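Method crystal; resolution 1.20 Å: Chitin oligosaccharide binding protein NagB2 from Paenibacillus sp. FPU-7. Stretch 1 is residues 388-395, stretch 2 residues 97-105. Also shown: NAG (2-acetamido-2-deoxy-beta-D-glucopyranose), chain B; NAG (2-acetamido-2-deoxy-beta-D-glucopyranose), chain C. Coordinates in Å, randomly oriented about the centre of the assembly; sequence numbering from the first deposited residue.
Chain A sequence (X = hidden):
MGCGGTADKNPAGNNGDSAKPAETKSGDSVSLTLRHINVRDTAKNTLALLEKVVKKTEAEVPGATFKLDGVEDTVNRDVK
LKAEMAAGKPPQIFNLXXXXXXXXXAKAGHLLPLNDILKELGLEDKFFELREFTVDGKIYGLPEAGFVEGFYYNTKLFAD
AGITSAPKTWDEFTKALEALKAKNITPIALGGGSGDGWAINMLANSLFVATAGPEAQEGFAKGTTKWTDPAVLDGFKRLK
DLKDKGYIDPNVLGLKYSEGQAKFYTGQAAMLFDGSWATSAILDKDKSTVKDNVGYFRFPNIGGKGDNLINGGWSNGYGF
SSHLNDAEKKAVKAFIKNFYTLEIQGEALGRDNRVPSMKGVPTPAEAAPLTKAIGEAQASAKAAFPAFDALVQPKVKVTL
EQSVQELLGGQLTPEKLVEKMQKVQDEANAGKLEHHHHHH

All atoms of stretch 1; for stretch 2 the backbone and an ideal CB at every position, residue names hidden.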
ATOM      1  N   PHE A 388       5.685   6.878   2.479  1.00  9.47           N
ATOM      2  CA  PHE A 388       6.772   7.258   3.374  1.00  9.44           C
ATOM      3  C   PHE A 388       7.515   6.037   3.925  1.00  9.14           C
ATOM      4  O   PHE A 388       8.708   6.138   4.245  1.00 10.55           O
ATOM      5  CB  PHE A 388       6.261   8.137   4.527  1.00  9.95           C
ATOM      6  CG  PHE A 388       5.662   7.342   5.645  1.00 10.00           C
ATOM      7  CD1 PHE A 388       4.414   6.765   5.515  1.00 10.79           C
ATOM      8  CD2 PHE A 388       6.378   7.118   6.801  1.00 11.58           C
ATOM      9  CE1 PHE A 388       3.905   5.978   6.523  1.00 11.52           C
ATOM     10  CE2 PHE A 388       5.866   6.334   7.808  1.00 12.21           C
ATOM     11  CZ  PHE A 388       4.620   5.772   7.669  1.00 12.45           C
ATOM     12  N   ASP A 389       6.860   4.875   4.016  1.00  9.13           N
ATOM     13  CA  ASP A 389       7.502   3.681   4.575  1.00  8.76           C
ATOM     14  C   ASP A 389       8.474   3.030   3.611  1.00  8.38           C
ATOM     15  O   ASP A 389       9.247   2.159   4.027  1.00  9.54           O
ATOM     16  CB  ASP A 389       6.361   2.862   5.140  1.00 10.23           C
ATOM     17  CG  ASP A 389       5.555   2.052   4.138  1.00 10.49           C
ATOM     18  OD1 ASP A 389       5.752   1.523   3.132  1.00 11.17           O
ATOM     19  OD2 ASP A 389       4.596   2.896   3.891  1.00 10.75           O
ATOM     20  N   ALA A 390       8.541   3.518   2.370  1.00  9.13           N
ATOM     21  CA  ALA A 390       9.657   3.167   1.508  1.00  9.15           C
ATOM     22  C   ALA A 390      10.926   3.922   1.889  1.00  9.70           C
ATOM     23  O   ALA A 390      12.032   3.474   1.549  1.00 10.04           O
ATOM     24  CB  ALA A 390       9.325   3.487   0.051  1.00 11.13           C
ATOM     25  N   LEU A 391      10.785   5.045   2.603  1.00  9.83           N
ATOM     26  CA  LEU A 391      11.847   6.034   2.765  1.00 10.81           C
ATOM     27  C   LEU A 391      12.382   6.155   4.181  1.00 11.46           C
ATOM     28  O   LEU A 391      13.387   6.857   4.377  1.00 14.10           O
ATOM     29  CB  LEU A 391      11.315   7.422   2.367  1.00 11.95           C
ATOM     30  CG  LEU A 391      10.670   7.544   0.991  1.00 12.86           C
ATOM     31  CD1 LEU A 391      10.149   8.946   0.744  1.00 12.84           C
ATOM     32  CD2 LEU A 391      11.663   7.141  -0.089  1.00 13.44           C
ATOM     33  N   VAL A 392      11.705   5.585   5.176  1.00 10.99           N
ATOM     34  CA  VAL A 392      12.126   5.701   6.562  1.00 12.08           C
ATOM     35  C   VAL A 392      12.318   4.307   7.137  1.00 11.33           C
ATOM     36  O   VAL A 392      11.772   3.315   6.653  1.00 11.00           O
ATOM     37  CB  VAL A 392      11.180   6.542   7.451  1.00 12.67           C
ATOM     38  CG1 VAL A 392      10.964   7.923   6.867  1.00 13.11           C
ATOM     39  CG2 VAL A 392       9.861   5.823   7.663  1.00 13.03           C
ATOM     40  N   GLN A 393      13.097   4.255   8.199  1.00 11.55           N
ATOM     41  CA  GLN A 393      13.425   2.997   8.827  1.00 12.57           C
ATOM     42  C   GLN A 393      12.177   2.388   9.472  1.00 11.98           C
ATOM     43  O   GLN A 393      11.285   3.119   9.915  1.00 11.87           O
ATOM     44  CB  GLN A 393      14.481   3.242   9.898  1.00 14.08           C
ATOM     45  CG  GLN A 393      15.822   3.796   9.383  1.00 16.23           C
ATOM     46  CD  GLN A 393      15.925   5.368   9.317  1.00 17.94           C
ATOM     47  OE1 GLN A 393      14.927   6.105   9.112  1.00 18.15           O
ATOM     48  NE2 GLN A 393      17.155   5.874   9.495  1.00 18.18           N
ATOM     49  N   PRO A 394      12.099   1.041   9.542  1.00 12.41           N
ATOM     50  CA  PRO A 394      10.937   0.389  10.169  1.00 13.41           C
ATOM     51  C   PRO A 394      10.576   0.932  11.541  1.00 12.77           C
ATOM     52  O   PRO A 394       9.391   1.125  11.847  1.00 13.05           O
ATOM     53  CB  PRO A 394      11.370  -1.085  10.208  1.00 13.76           C
ATOM     54  CG  PRO A 394      12.193  -1.235   8.977  1.00 15.45           C
ATOM     55  CD  PRO A 394      12.986   0.055   8.898  1.00 13.81           C
ATOM     56  N   LYS A 395      11.569   1.208  12.375  1.00 13.72           N
ATOM     57  CA  LYS A 395      11.280   1.756  13.692  1.00 14.85           C
ATOM     58  C   LYS A 395      10.560   3.099  13.615  1.00 14.05           C
ATOM     59  O   LYS A 395       9.688   3.397  14.450  1.00 14.01           O
ATOM     60  CB  LYS A 395      12.580   1.924  14.471  1.00 17.75           C
ATOM     61  CG  LYS A 395      12.284   2.463  15.814  1.00 22.06           C
ATOM     62  CD  LYS A 395      11.545   1.590  16.761  1.00 26.77           C
ATOM     63  CE  LYS A 395      11.406   2.414  18.046  1.00 30.10           C
ATOM     64  NZ  LYS A 395      12.621   2.822  18.716  1.00 32.12           N
ATOM     65  N   UNK A  97       8.310  -5.636   0.862  1.00  7.59           N
ATOM     66  CA  UNK A  97       8.173  -4.248   0.448  1.00  7.82           C
ATOM     67  C   UNK A  97       9.502  -3.686  -0.043  1.00  8.11           C
ATOM     68  O   UNK A  97      10.552  -3.923   0.561  1.00  8.76           O
ATOM     69  CB  UNK A  97       7.636  -3.400   1.603  1.00  7.82           C
ATOM     70  N   UNK A  98       9.419  -2.863  -1.086  1.00  8.02           N
ATOM     71  CA  UNK A  98      10.548  -2.119  -1.585  1.00  8.42           C
ATOM     72  C   UNK A  98      10.956  -1.026  -0.617  1.00  8.42           C
ATOM     73  O   UNK A  98      10.319  -0.767   0.412  1.00  8.93           O
ATOM     74  CB  UNK A  98      10.226  -1.522  -2.956  1.00  8.42           C
ATOM     75  N   UNK A  99      12.039  -0.349  -0.970  1.00  8.63           N
ATOM     76  CA  UNK A  99      12.549   0.720  -0.145  1.00  8.79           C
ATOM     77  C   UNK A  99      13.258   0.194   1.079  1.00  9.41           C
ATOM     78  O   UNK A  99      13.998  -0.792   0.991  1.00  9.42           O
ATOM     79  CB  UNK A  99      11.413   1.657   0.270  1.00  8.79           C
ATOM     80  N   UNK A 100      12.978   0.818   2.228  1.00  9.95           N
ATOM     81  CA  UNK A 100      13.696   0.530   3.471  1.00  9.84           C
ATOM     82  C   UNK A 100      13.787  -0.962   3.766  1.00  8.92           C
ATOM     83  O   UNK A 100      14.862  -1.451   4.095  1.00 10.16           O
ATOM     84  CB  UNK A 100      13.014   1.240   4.642  1.00  9.84           C
ATOM     85  N   UNK A 101      12.665  -1.693   3.706  1.00  9.64           N
ATOM     86  CA  UNK A 101      12.704  -3.110   4.075  1.00  8.66           C
ATOM     87  C   UNK A 101      13.680  -3.870   3.180  1.00  9.14           C
ATOM     88  O   UNK A 101      14.515  -4.649   3.658  1.00  9.69           O
ATOM     89  CB  UNK A 101      11.308  -3.729   3.981  1.00  8.66           C
ATOM     90  N   UNK A 102      13.551  -3.700   1.861  1.00  8.71           N
ATOM     91  CA  UNK A 102      14.447  -4.374   0.912  1.00  8.70           C
ATOM     92  C   UNK A 102      15.890  -3.950   1.130  1.00  9.32           C
ATOM     93  O   UNK A 102      16.797  -4.779   1.091  1.00  9.73           O
ATOM     94  CB  UNK A 102      14.028  -4.075  -0.529  1.00  8.70           C
ATOM     95  N   UNK A 103      16.126  -2.659   1.348  1.00  9.40           N
ATOM     96  CA  UNK A 103      17.488  -2.206   1.591  1.00 10.26           C
ATOM     97  C   UNK A 103      18.070  -2.886   2.821  1.00 10.31           C
ATOM     98  O   UNK A 103      19.219  -3.329   2.806  1.00 10.94           O
ATOM     99  CB  UNK A 103      17.526  -0.686   1.758  1.00 10.26           C
ATOM    100  N   UNK A 104      17.286  -2.987   3.893  1.00 10.56           N
ATOM    101  CA  UNK A 104      17.783  -3.627   5.103  1.00 10.70           C
ATOM    102  C   UNK A 104      18.123  -5.088   4.853  1.00  9.46           C
ATOM    103  O   UNK A 104      19.201  -5.555   5.219  1.00 10.72           O
ATOM    104  CB  UNK A 104      16.752  -3.512   6.228  1.00 10.70           C
ATOM    105  N   UNK A 105      17.218  -5.832   4.228  1.00  9.48           N
ATOM    106  CA  UNK A 105      17.433  -7.258   4.075  1.00  9.69           C
ATOM    107  C   UNK A 105      18.516  -7.546   3.045  1.00  9.41           C
ATOM    108  O   UNK A 105      19.244  -8.528   3.186  1.00 10.12           O
ATOM    109  CB  UNK A 105      16.128  -7.951   3.678  1.00  9.69           C
TER
HETATM  110  C1  NAG B   3       0.303  -1.484   2.111  1.00  8.40           C
HETATM  111  C2  NAG B   3       1.146  -1.334   3.354  1.00  7.93           C
HETATM  112  C3  NAG B   3       1.534   0.128   3.570  1.00  7.72           C
HETATM  113  C4  NAG B   3       2.199   0.689   2.317  1.00  7.25           C
HETATM  114  C5  NAG B   3       1.309   0.464   1.099  1.00  7.50           C
HETATM  115  C6  NAG B   3       1.948   0.901  -0.203  1.00  7.98           C
HETATM  116  C7  NAG B   3       0.925  -2.941   5.189  1.00 10.11           C
HETATM  117  C8  NAG B   3       0.132  -3.345   6.403  1.00 10.75           C
HETATM  118  N2  NAG B   3       0.482  -1.868   4.531  1.00  7.92           N
HETATM  119  O3  NAG B   3       2.410   0.193   4.688  1.00  8.76           O
HETATM  120  O4  NAG B   3       2.431   2.090   2.425  1.00  8.29           O
HETATM  121  O5  NAG B   3       0.995  -0.934   0.992  1.00  7.91           O
HETATM  122  O6  NAG B   3       3.154   0.199  -0.461  1.00  8.62           O
HETATM  123  O7  NAG B   3       1.932  -3.553   4.831  1.00 12.22           O
HETATM  124  C1  NAG C   2      -1.862  -5.455  -0.638  1.00  8.60           C
HETATM  125  C2  NAG C   2      -0.871  -4.535  -1.329  1.00  8.41           C
HETATM  126  C3  NAG C   2       0.037  -3.849  -0.312  1.00  8.39           C
HETATM  127  C4  NAG C   2      -0.758  -3.241   0.835  1.00  8.39           C
HETATM  128  C5  NAG C   2      -1.690  -4.304   1.401  1.00  8.13           C
HETATM  129  C6  NAG C   2      -2.588  -3.817   2.511  1.00  9.49           C
HETATM  130  C7  NAG C   2      -0.245  -5.303  -3.603  1.00  9.29           C
HETATM  131  C8  NAG C   2       0.686  -6.179  -4.377  1.00 10.70           C
HETATM  132  N2  NAG C   2      -0.062  -5.290  -2.275  1.00  8.36           N
HETATM  133  O3  NAG C   2       0.785  -2.864  -1.008  1.00  8.14           O
HETATM  134  O4  NAG C   2       0.135  -2.853   1.875  1.00  7.63           O
HETATM  135  O5  NAG C   2      -2.549  -4.764   0.352  1.00  8.31           O
HETATM  136  O6  NAG C   2      -3.355  -4.889   3.049  1.00 10.15           O
HETATM  137  O7  NAG C   2      -1.104  -4.624  -4.158  1.00 10.05           O

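Position 97 directs its CA-to-CB bond toward stretch 1, yet the ideal CB stays 5.5 Å from Asp389 OD1, and the two sugars lie beyond it. That leaves room for a long side chain, and an aromatic ring, as often found beside saccharides, or a polar group reaching for sugar oxygens would both suit. The residue is Phe97, with chi1 m. Its CZ comes 3.3 Å from O7 of the chain B NAG and 3.4 Å from O4 of the chain C NAG, the latter at the ring edge, near its plane. The neighbouring Asp389 accepts a 2.7 Å hydrogen bond at OD2 from O4 of the chain B NAG, so both stretches contribute to holding the chitin-type ligand.

At 98 the CA-to-CB bond runs sideways, and the ideal CB has no atom of stretch 1 within 5.5 Å. With phi/psi of -70/176, stretch 1 gives no ground for choosing among side chains. The deposited residue is Gly98, whose O lies 4.1 Å from Ala390 CA and takes a hydrogen bond from a water at 2.8 Å; the same water donates to Asp389 O (2.9 Å) and accepts from the backbone N of 101 (3.0 Å).

Position 99 is the most constrained. Its phi of 75° favours glycine, and an ideal CB would sit 2.3 Å from Ala390 O, a clash. Two independent observations therefore select Gly99, which occupies the N-cap position. Without a CB, its CA approaches Ala390 O to 3.3 Å in a CA-H...O contact (125° at H).

At 100 the CA-to-CB bond points toward stretch 1, and the ideal CB is already tight, 3.1 Å from Val392 O and 3.9 Å from the O atoms of Asp389 and Ala390. A small residue is indicated; alanine fits, and glycine would too. It is Ala100, its CB 4.4 Å from Pro394 CD in an apolar contact. Its N donates to Ala390 O (2.9 Å, 136°), the direct hydrogen bond between the stretches.

At 101 CA-to-CB points sideways, with nothing of stretch 1 within 5.5 Å of the ideal CB, so many side chains are possible, including a polar one of moderate length. Asp101 brings OD1 to 3.6 Å from Pro394 CG, while OD2 is hydrogen-bonded elsewhere in the structure.

Position 102 is out of reach of stretch 1, which leaves its identity open. Thr102 bonds within its own stretch, OG1 donating to Phe97 O at 2.8 Å.

Position 103 points toward stretch 1 but with space between, suiting a longer polar chain. Gln103 bridges through two waters: NE2 donates to one (2.9 Å) and OE1 accepts from another (2.7 Å), and these waters donate to Ala390 O at 2.8 and 3.2 Å.

Position 104 also points toward stretch 1, with Pro394 ahead; medium polar or apolar groups would suit. Asn104 places ND2 3.5 Å from Pro394 CD.

At 105 CA-to-CB is sideways and unconstrained by stretch 1; Tyr105 makes no contact there.

Stretch 2 (97-105) FGGADTQNY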
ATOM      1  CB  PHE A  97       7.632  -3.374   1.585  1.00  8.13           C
ATOM      2  CG  PHE A  97       6.144  -3.511   1.725  1.00  8.29           C
ATOM      3  CD1 PHE A  97       5.596  -4.572   2.441  1.00  8.72           C
ATOM      4  CD2 PHE A  97       5.268  -2.638   1.072  1.00  8.41           C
ATOM      5  CE1 PHE A  97       4.229  -4.756   2.515  1.00  8.98           C
ATOM      6  CE2 PHE A  97       3.902  -2.812   1.136  1.00  8.94           C
ATOM      7  CZ  PHE A  97       3.371  -3.871   1.853  1.00  9.10           C
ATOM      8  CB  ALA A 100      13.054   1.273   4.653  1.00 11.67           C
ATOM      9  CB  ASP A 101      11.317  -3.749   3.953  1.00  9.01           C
ATOM     10  CG  ASP A 101      10.334  -3.296   5.004  1.00  9.88           C
ATOM     11  OD1 ASP A 101      10.664  -2.535   5.947  1.00 11.32           O
ATOM     12  OD2 ASP A 101       9.155  -3.671   4.836  1.00  9.74           O
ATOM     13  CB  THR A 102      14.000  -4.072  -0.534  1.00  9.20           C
ATOM     14  OG1 THR A 102      12.788  -4.768  -0.823  1.00  9.71           O
ATOM     15  CG2 THR A 102      15.016  -4.527  -1.545  1.00 10.27           C
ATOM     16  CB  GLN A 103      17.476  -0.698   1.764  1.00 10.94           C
ATOM     17  CG  GLN A 103      17.201   0.049   0.449  1.00 12.79           C
ATOM     18  CD  GLN A 103      16.539   1.395   0.659  1.00 14.74           C
ATOM     19  OE1 GLN A 103      16.567   1.961   1.756  1.00 16.04           O
ATOM     20  NE2 GLN A 103      15.949   1.922  -0.398  1.00 15.06           N
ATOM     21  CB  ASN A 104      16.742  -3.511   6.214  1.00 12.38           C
ATOM     22  CG  ASN A 104      16.628  -2.106   6.766  1.00 17.21           C
ATOM     23  OD1 ASN A 104      17.403  -1.222   6.413  1.00 19.85           O
ATOM     24  ND2 ASN A 104      15.652  -1.889   7.639  1.00 20.52           N
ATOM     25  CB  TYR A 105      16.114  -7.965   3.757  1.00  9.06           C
ATOM     26  CG  TYR A 105      15.019  -7.754   4.781  1.00  8.72           C
ATOM     27  CD1 TYR A 105      15.307  -7.603   6.134  1.00  9.43           C
ATOM     28  CD2 TYR A 105      13.690  -7.735   4.403  1.00 10.04           C
ATOM     29  CE1 TYR A 105      14.296  -7.414   7.056  1.00  9.77           C
ATOM     30  CE2 TYR A 105      12.663  -7.564   5.326  1.00  9.66           C
ATOM     31  CZ  TYR A 105      12.980  -7.397   6.649  1.00  9.38           C
ATOM     32  OH  TYR A 105      11.998  -7.241   7.601  1.00 10.64           O
TER
HETATM   33  O   HOH W   1       9.992  -0.533   3.181  1.00  9.06           O
HETATM   34  O   HOH W   2      14.027   4.087  -0.334  1.00 23.77           O
HETATM   35  O   HOH W   3      14.878   3.766   2.907  1.00 25.07           O
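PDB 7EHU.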